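Local coordinates for protein NADPH-dependent nitro/flavin reductase (Bacillus subtilis, PDB 3N2S) that uses NADPH to drive flavin (FMN) reductase chemistry and also reduces nitroaromatic compounds, quinones and azo dyes as an FMN-containing homodimer, at residues 150-153 with 154-157. Residues are numbered along the deposited sequence; the frame is centred on the assembly and turned at random.
Sequences QTPD and HVLP
Asp153 points one carboxylate oxygen, OD1, at a face of the His154 imidazole: OD1 sits centrally above the ring, 4.0 Å from its plane, with the carboxylate plane nearly perpendicular to it (82°). OD1 and the ring NE2 are 4.1 Å apart, too far for a bond, though a negative charge there would probably favour a protonated ring. NE2 instead makes a weak hydrogen bond to Ser98, and Tyr84 and Gln87 of helix 84-92 pack against the side chain. Pro152 to Val155 form a type II beta turn that leads from the loop after helix 142-149 into strand 155-164, an inner strand of the antiparallel sheet. The turn's closing bond, Val155 N to Pro152 O, is weak (3.4 Å, 128°). Replacing His154 with an alanine would probably leave Ser98 without this partner and the Asp153 carboxylate without the ring beneath it. Val155, the last residue of the turn, sets its two methyls against the preceding loop: CG1, anti to the backbone N (chi1 176°), meets Thr151 CB at 3.7 Å, while CG2 lies 3.8 Å from Pro152 CD. A water joins Thr151 OG1, Pro152 O and Val155 O, each at 2.7 Å, bridging loop and strand. Tyr187 of the second subunit packs on Pro152 and Val155.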
loop_
_atom_site.group_PDB
_atom_site.type_symbol
_atom_site.label_atom_id
_atom_site.label_comp_id
_atom_site.label_asym_id
_atom_site.label_seq_id
_atom_site.Cartn_x
_atom_site.Cartn_y
_atom_site.Cartn_z
ATOM N N GLN A 150 2.306 15.006 17.106
ATOM C CA GLN A 150 2.868 16.328 16.755
ATOM C C GLN A 150 3.358 16.334 15.296
ATOM O O GLN A 150 4.495 16.721 15.002
ATOM C CB GLN A 150 3.955 16.759 17.761
ATOM C CG GLN A 150 3.397 17.042 19.168
ATOM C CD GLN A 150 2.662 18.371 19.263
ATOM O OE1 GLN A 150 3.255 19.450 19.132
ATOM N NE2 GLN A 150 1.349 18.326 19.472
ATOM N N THR A 151 2.510 15.807 14.392
ATOM C CA THR A 151 2.876 15.742 12.978
ATOM C C THR A 151 2.657 17.102 12.337
ATOM O O THR A 151 1.636 17.735 12.583
ATOM C CB THR A 151 2.170 14.603 12.238
ATOM O OG1 THR A 151 0.760 14.720 12.416
ATOM C CG2 THR A 151 2.681 13.223 12.641
ATOM N N PRO A 152 3.609 17.565 11.509
ATOM C CA PRO A 152 3.454 18.890 10.885
ATOM C C PRO A 152 2.532 18.849 9.668
ATOM O O PRO A 152 1.953 17.795 9.349
ATOM C CB PRO A 152 4.896 19.249 10.515
ATOM C CG PRO A 152 5.530 17.889 10.177
ATOM C CD PRO A 152 4.874 16.906 11.115
ATOM N N ASP A 153 2.434 19.974 8.934
ATOM C CA ASP A 153 1.625 19.998 7.717
ATOM C C ASP A 153 2.299 19.102 6.683
ATOM O O ASP A 153 3.497 18.849 6.803
ATOM C CB ASP A 153 1.459 21.419 7.171
ATOM C CG ASP A 153 0.022 21.696 6.812
ATOM O OD1 ASP A 153 -0.319 21.595 5.615
ATOM O OD2 ASP A 153 -0.788 21.938 7.743
ATOM N N HIS A 154 1.519 18.562 5.725
ATOM C CA HIS A 154 2.024 17.631 4.687
ATOM C C HIS A 154 2.402 16.254 5.237
ATOM O O HIS A 154 3.122 15.495 4.582
ATOM C CB HIS A 154 3.147 18.243 3.824
ATOM C CG HIS A 154 2.729 19.519 3.174
ATOM N ND1 HIS A 154 1.767 19.535 2.183
ATOM C CD2 HIS A 154 3.110 20.783 3.445
ATOM C CE1 HIS A 154 1.611 20.810 1.863
ATOM N NE2 HIS A 154 2.393 21.597 2.601
ATOM N N VAL A 155 1.911 15.945 6.445
ATOM C CA VAL A 155 2.108 14.639 7.086
ATOM C C VAL A 155 0.712 14.134 7.473
ATOM O O VAL A 155 -0.036 14.842 8.154
ATOM C CB VAL A 155 3.118 14.630 8.270
ATOM C CG1 VAL A 155 3.186 13.250 8.928
ATOM C CG2 VAL A 155 4.509 15.045 7.816
ATOM N N LEU A 156 0.339 12.942 6.972
ATOM C CA LEU A 156 -0.969 12.381 7.264
ATOM C C LEU A 156 -0.849 10.978 7.872
ATOM O O LEU A 156 -0.517 10.036 7.143
ATOM C CB LEU A 156 -1.844 12.335 5.978
ATOM C CG LEU A 156 -3.335 11.968 6.173
ATOM C CD1 LEU A 156 -4.115 13.134 6.851
ATOM C CD2 LEU A 156 -3.995 11.662 4.842
ATOM N N PRO A 157 -1.183 10.790 9.171
ATOM C CA PRO A 157 -1.187 9.414 9.727
ATOM C C PRO A 157 -2.269 8.598 8.991
ATOM O O PRO A 157 -3.346 9.108 8.717
ATOM C CB PRO A 157 -1.524 9.624 11.211
ATOM C CG PRO A 157 -1.220 11.115 11.481
ATOM C CD PRO A 157 -1.621 11.778 10.184
HETATM O O HOH W 1 -0.036 16.307 10.441
#